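Local coordinates for protein FACT-Spt16 (PDB 5CE6) that probably acts as a histone chaperone subunit of the FACT complex, its N-terminal domain being linked to histone H3-H4 binding in transcription, at residues S386-N391 and M402-S407; G341-G346 and D431-N436. All coordinates share one frame; numbering follows the deposited sequence.

Contact 1: residues S386-N391 and M402-S407; sequences SGLNIN and MVFNVS. With ACT (acetate ion), chain C.
Leu388 and Ile390, two apolar residues either side of Asn389 in an irregular loop, close on the side chain of Phe404 from strand 403-414, a case of a loop packed by its alternate side chains without any hydrogen bond between the two segments. Ile390 brings its CD1 methyl obliquely to the ring, 3.8 Å from Phe404 CD1, with its CG1 lying near the same atom. Neighbouring CE1 of the ring serves Leu388 instead: it lies 4.0 Å from Leu388 CB, while Leu388 O stands in the ring plane at the edge, 3.8 Å from Phe404 CE1. CD1 and CE1, two adjacent ring atoms, thus carry the contacts to both loop residues. Ends of the contact are lighter. Met402 is extended beyond CG, and chi3 of 173° carries its CE to 4.0 Å from Leu388 CD2; at the other end Ile390 CD1 also reaches Val406 CG2, 4.2 Å away. An alanine in place of Phe404 would probably open a gap beside Ile390 CD1 and Leu388 CB and let the loop shift.

Beyond this apolar layer, polar groups set the shape of the loop. Asn391 ND2 makes a weak hydrogen bond to Asn389 OD1 (2.9 Å), and the latter oxygen also bonds Ser374 OG. Asn394 ND2 bonds the carbonyls of Gly387 and Asn389, and backbone bonds tie Ile390 to Ala375 and Gly376. An acetate ion, probably from the crystallisation liquor, lies beside Ser407, with OXT 3.1 Å from Ser407 OG.

Such packing fits the metallopeptidase-like, pita-bread fold of the M24 family, where helices cover a curved sheet. Leu349 of helix 349-363 touches both Leu388 and Phe404, Tyr353 touches Ile390, and Val339 of helix 323-342 covers Ile390 and Val406.

Contact 2: residues G341-G346 and D431-N436; sequences GSLKPG and DTIIIN
Leu343 is the centre of an inverse gamma turn (phi -84°, psi 84°), closed by a weak bond of 3.0 Å from Lys344 N to Ser342 O. The turn comes at the end of helix 323-342 and brings the leucine to Ile433 and Ile435. In this M24-type pita-bread lobe the turn packs the end of a covering helix against strand 424-435 of an antiparallel sheet, and the join is made by apolar side chains.

Leu343 and Ile433 cross at about a right angle, with Leu343 CD1 just 3.5 Å from Ile433 CD1. Ile433 holds CG1 between the backbone N and the carbonyl carbon, and from there an anti chi2 (171°) carries CD1 toward Leu343. Two residues on, Ile435 divides its branches: CD1 lies 3.4 Å from Leu343 O, an oxygen that accepts a hydrogen bond from Thr440 OG1, whereas CG2 meets the proline ring, 3.7 Å from Pro345 CD. Pro345 and Ile435 run past one another in opposite directions, and Pro345 CG also lies 3.9 Å from Asn436 O. Val398 touches both Leu343 and Ile435. Lys344, its side chain starting away from the strand, folds back until NZ donates to Gly341 O at 3.2 Å.

Along the chain the four segments come in the order 341-346, 386-391, 402-407, 431-436, so that contact 1 falls wholly within the span bridged by contact 2. Their centres are about 10 Å apart, and both lie in the M24 metallopeptidase-like part of the chain. Strands 403-414 and 424-435, one from each contact, are antiparallel neighbours in the same sheet, joined by probable hydrogen bonds from Ile433 N to Phe404 O (2.8 Å) and from Val406 N to Asp431 O (2.9 Å). Side chains meet too, with Val406 CG2 lying 3.7 Å from Leu343 CD1. The pair illustrates how loops distant in sequence gather over one sheet of the lobe to make continuous packing.

Contact 1: residues S386-N391 and M402-S407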
loop_
_atom_site.group_PDB
_atom_site.type_symbol
_atom_site.label_atom_id
_atom_site.label_comp_id
_atom_site.label_asym_id
_atom_site.label_seq_id
_atom_site.Cartn_x
_atom_site.Cartn_y
_atom_site.Cartn_z
ATOM N N SER A 386 -2.092 7.003 0.224
ATOM C CA SER A 386 -2.623 7.951 1.200
ATOM C C SER A 386 -3.713 8.881 0.664
ATOM O O SER A 386 -4.610 9.271 1.412
ATOM C CB SER A 386 -1.491 8.764 1.831
ATOM O OG SER A 386 -0.613 7.917 2.552
ATOM N N GLY A 387 -3.642 9.225 -0.623
ATOM C CA GLY A 387 -4.643 10.085 -1.238
ATOM C C GLY A 387 -6.016 9.442 -1.382
ATOM O O GLY A 387 -7.013 10.114 -1.676
ATOM N N LEU A 388 -6.081 8.132 -1.168
ATOM C CA LEU A 388 -7.345 7.412 -1.253
ATOM C C LEU A 388 -7.712 6.791 0.087
ATOM O O LEU A 388 -8.184 5.659 0.140
ATOM C CB LEU A 388 -7.274 6.316 -2.319
ATOM C CG LEU A 388 -7.239 6.762 -3.780
ATOM C CD1 LEU A 388 -7.214 5.541 -4.687
ATOM C CD2 LEU A 388 -8.453 7.622 -4.092
ATOM N N ASN A 389 -7.482 7.523 1.172
ATOM C CA ASN A 389 -7.886 7.043 2.489
ATOM C C ASN A 389 -9.402 7.091 2.641
ATOM O O ASN A 389 -10.029 8.137 2.444
ATOM C CB ASN A 389 -7.183 7.875 3.571
ATOM C CG ASN A 389 -7.289 7.260 4.950
ATOM O OD1 ASN A 389 -8.386 6.997 5.441
ATOM N ND2 ASN A 389 -6.142 7.045 5.595
ATOM N N ILE A 390 -10.005 5.949 2.957
ATOM C CA ILE A 390 -11.447 5.894 3.144
ATOM C C ILE A 390 -11.761 6.426 4.531
ATOM O O ILE A 390 -11.756 5.680 5.515
ATOM C CB ILE A 390 -11.992 4.450 2.995
ATOM C CG1 ILE A 390 -11.514 3.840 1.675
ATOM C CG2 ILE A 390 -13.528 4.440 3.047
ATOM C CD1 ILE A 390 -11.653 2.329 1.629
ATOM N N ASN A 391 -12.009 7.730 4.610
ATOM C CA ASN A 391 -12.368 8.356 5.879
ATOM C C ASN A 391 -13.402 9.456 5.668
ATOM O O ASN A 391 -13.711 9.802 4.534
ATOM C CB ASN A 391 -11.116 8.864 6.622
ATOM C CG ASN A 391 -10.406 10.006 5.896
ATOM O OD1 ASN A 391 -10.989 11.052 5.627
ATOM N ND2 ASN A 391 -9.123 9.817 5.620
ATOM N N MET A 402 -9.977 1.586 -9.581
ATOM C CA MET A 402 -9.367 1.792 -8.269
ATOM C C MET A 402 -9.367 0.473 -7.518
ATOM O O MET A 402 -10.216 -0.395 -7.758
ATOM C CB MET A 402 -10.134 2.836 -7.460
ATOM C CG MET A 402 -9.942 4.260 -7.941
ATOM S SD MET A 402 -10.879 5.396 -6.906
ATOM C CE MET A 402 -10.290 6.960 -7.555
ATOM N N VAL A 403 -8.415 0.331 -6.603
ATOM C CA VAL A 403 -8.269 -0.887 -5.831
ATOM C C VAL A 403 -8.110 -0.469 -4.384
ATOM O O VAL A 403 -7.324 0.434 -4.081
ATOM C CB VAL A 403 -7.033 -1.679 -6.272
ATOM C CG1 VAL A 403 -6.910 -2.947 -5.447
ATOM C CG2 VAL A 403 -7.139 -2.019 -7.745
ATOM N N PHE A 404 -8.857 -1.110 -3.486
ATOM C CA PHE A 404 -8.835 -0.708 -2.079
ATOM C C PHE A 404 -8.492 -1.847 -1.126
ATOM O O PHE A 404 -8.933 -2.985 -1.318
ATOM C CB PHE A 404 -10.200 -0.122 -1.651
ATOM C CG PHE A 404 -10.514 1.208 -2.274
ATOM C CD1 PHE A 404 -9.988 2.378 -1.744
ATOM C CD2 PHE A 404 -11.328 1.283 -3.404
ATOM C CE1 PHE A 404 -10.272 3.611 -2.325
ATOM C CE2 PHE A 404 -11.616 2.513 -3.986
ATOM C CZ PHE A 404 -11.090 3.672 -3.444
ATOM N N ASN A 405 -7.694 -1.517 -0.110
ATOM C CA ASN A 405 -7.554 -2.333 1.091
ATOM C C ASN A 405 -8.588 -1.783 2.053
ATOM O O ASN A 405 -8.373 -0.736 2.656
ATOM C CB ASN A 405 -6.120 -2.169 1.658
ATOM C CG ASN A 405 -5.935 -2.820 3.032
ATOM O OD1 ASN A 405 -6.681 -3.724 3.411
ATOM N ND2 ASN A 405 -4.916 -2.370 3.770
ATOM N N VAL A 406 -9.752 -2.437 2.117
ATOM C CA VAL A 406 -10.824 -2.032 3.005
ATOM C C VAL A 406 -10.577 -2.714 4.334
ATOM O O VAL A 406 -10.824 -3.907 4.490
ATOM C CB VAL A 406 -12.207 -2.419 2.454
ATOM C CG1 VAL A 406 -13.312 -1.993 3.416
ATOM C CG2 VAL A 406 -12.421 -1.781 1.081
ATOM N N SER A 407 -10.087 -1.929 5.288
ATOM C CA SER A 407 -9.566 -2.454 6.540
ATOM C C SER A 407 -10.209 -1.626 7.637
ATOM O O SER A 407 -9.973 -0.422 7.746
ATOM C CB SER A 407 -8.030 -2.327 6.554
ATOM O OG SER A 407 -7.454 -2.767 7.790
HETATM C C ACT C . -7.082 0.861 9.500
HETATM O O ACT C . -7.833 1.280 8.581
HETATM O OXT ACT C . -7.107 -0.375 9.737
HETATM C CH3 ACT C . -6.175 1.788 10.259
#

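Contact 2: residues G341-G346 and D431-N436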
loop_
_atom_site.group_PDB
_atom_site.type_symbol
_atom_site.label_atom_id
_atom_site.label_comp_id
_atom_site.label_asym_id
_atom_site.label_seq_id
_atom_site.Cartn_x
_atom_site.Cartn_y
_atom_site.Cartn_z
ATOM N N GLY A 341 -19.871 -2.246 0.041
ATOM C CA GLY A 341 -21.058 -2.033 -0.768
ATOM C C GLY A 341 -21.223 -0.603 -1.237
ATOM O O GLY A 341 -21.958 -0.342 -2.190
ATOM N N SER A 342 -20.551 0.329 -0.568
ATOM C CA SER A 342 -20.648 1.740 -0.921
ATOM C C SER A 342 -19.538 2.195 -1.852
ATOM O O SER A 342 -19.585 3.304 -2.381
ATOM C CB SER A 342 -20.654 2.617 0.335
ATOM O OG SER A 342 -21.814 2.399 1.109
ATOM N N LEU A 343 -18.527 1.353 -2.044
ATOM C CA LEU A 343 -17.426 1.708 -2.940
ATOM C C LEU A 343 -17.798 1.377 -4.385
ATOM O O LEU A 343 -17.484 0.303 -4.899
ATOM C CB LEU A 343 -16.127 1.017 -2.521
ATOM C CG LEU A 343 -15.555 1.592 -1.228
ATOM C CD1 LEU A 343 -14.444 0.708 -0.695
ATOM C CD2 LEU A 343 -15.041 3.017 -1.445
ATOM N N LYS A 344 -18.511 2.307 -5.014
ATOM C CA LYS A 344 -19.020 2.130 -6.365
ATOM C C LYS A 344 -18.688 3.394 -7.123
ATOM O O LYS A 344 -18.655 4.471 -6.527
ATOM C CB LYS A 344 -20.541 1.944 -6.347
ATOM C CG LYS A 344 -21.036 0.740 -5.566
ATOM C CD LYS A 344 -20.749 -0.555 -6.305
ATOM C CE LYS A 344 -21.108 -1.771 -5.456
ATOM N NZ LYS A 344 -22.517 -1.720 -4.978
ATOM N N PRO A 345 -18.432 3.275 -8.438
ATOM C CA PRO A 345 -18.082 4.468 -9.217
ATOM C C PRO A 345 -19.093 5.602 -9.028
ATOM O O PRO A 345 -20.304 5.388 -9.114
ATOM C CB PRO A 345 -18.094 3.953 -10.659
ATOM C CG PRO A 345 -17.682 2.505 -10.518
ATOM C CD PRO A 345 -18.377 2.047 -9.256
ATOM N N GLY A 346 -18.582 6.795 -8.740
ATOM C CA GLY A 346 -19.426 7.963 -8.606
ATOM C C GLY A 346 -19.721 8.317 -7.158
ATOM O O GLY A 346 -20.223 9.404 -6.875
ATOM N N ASP A 431 -10.108 -6.630 3.636
ATOM C CA ASP A 431 -10.092 -7.317 2.348
ATOM C C ASP A 431 -9.554 -6.421 1.252
ATOM O O ASP A 431 -9.548 -5.198 1.393
ATOM C CB ASP A 431 -11.502 -7.753 1.954
ATOM C CG ASP A 431 -11.981 -8.951 2.736
ATOM O OD1 ASP A 431 -11.620 -10.087 2.363
ATOM O OD2 ASP A 431 -12.704 -8.757 3.720
ATOM N N THR A 432 -9.147 -7.034 0.137
ATOM C CA THR A 432 -8.721 -6.271 -1.048
ATOM C C THR A 432 -9.850 -6.309 -2.060
ATOM O O THR A 432 -10.376 -7.378 -2.375
ATOM C CB THR A 432 -7.447 -6.838 -1.666
ATOM O OG1 THR A 432 -6.429 -6.844 -0.667
ATOM C CG2 THR A 432 -6.981 -5.972 -2.829
ATOM N N ILE A 433 -10.266 -5.141 -2.536
ATOM C CA ILE A 433 -11.391 -5.114 -3.478
ATOM C C ILE A 433 -11.015 -4.362 -4.750
ATOM O O ILE A 433 -10.209 -3.428 -4.709
ATOM C CB ILE A 433 -12.663 -4.520 -2.856
ATOM C CG1 ILE A 433 -12.548 -3.009 -2.714
ATOM C CG2 ILE A 433 -12.994 -5.182 -1.500
ATOM C CD1 ILE A 433 -13.862 -2.371 -2.305
ATOM N N ILE A 434 -11.597 -4.780 -5.874
ATOM C CA ILE A 434 -11.312 -4.150 -7.161
ATOM C C ILE A 434 -12.585 -3.480 -7.635
ATOM O O ILE A 434 -13.640 -4.099 -7.643
ATOM C CB ILE A 434 -10.907 -5.187 -8.226
ATOM C CG1 ILE A 434 -9.807 -6.104 -7.691
ATOM C CG2 ILE A 434 -10.476 -4.487 -9.525
ATOM C CD1 ILE A 434 -8.461 -5.503 -7.719
ATOM N N ILE A 435 -12.501 -2.206 -8.010
ATOM C CA ILE A 435 -13.694 -1.505 -8.476
ATOM C C ILE A 435 -13.799 -1.665 -9.975
ATOM O O ILE A 435 -13.023 -1.081 -10.718
ATOM C CB ILE A 435 -13.670 0.008 -8.179
ATOM C CG1 ILE A 435 -13.373 0.267 -6.695
ATOM C CG2 ILE A 435 -15.000 0.653 -8.623
ATOM C CD1 ILE A 435 -14.296 -0.465 -5.714
ATOM N N ASN A 436 -14.753 -2.468 -10.420
ATOM C CA ASN A 436 -15.028 -2.525 -11.850
ATOM C C ASN A 436 -16.253 -1.676 -12.151
ATOM O O ASN A 436 -16.953 -1.238 -11.236
ATOM C CB ASN A 436 -15.213 -3.969 -12.318
ATOM C CG ASN A 436 -13.981 -4.827 -12.062
ATOM O OD1 ASN A 436 -12.884 -4.500 -12.498
ATOM N ND2 ASN A 436 -14.162 -5.922 -11.330
#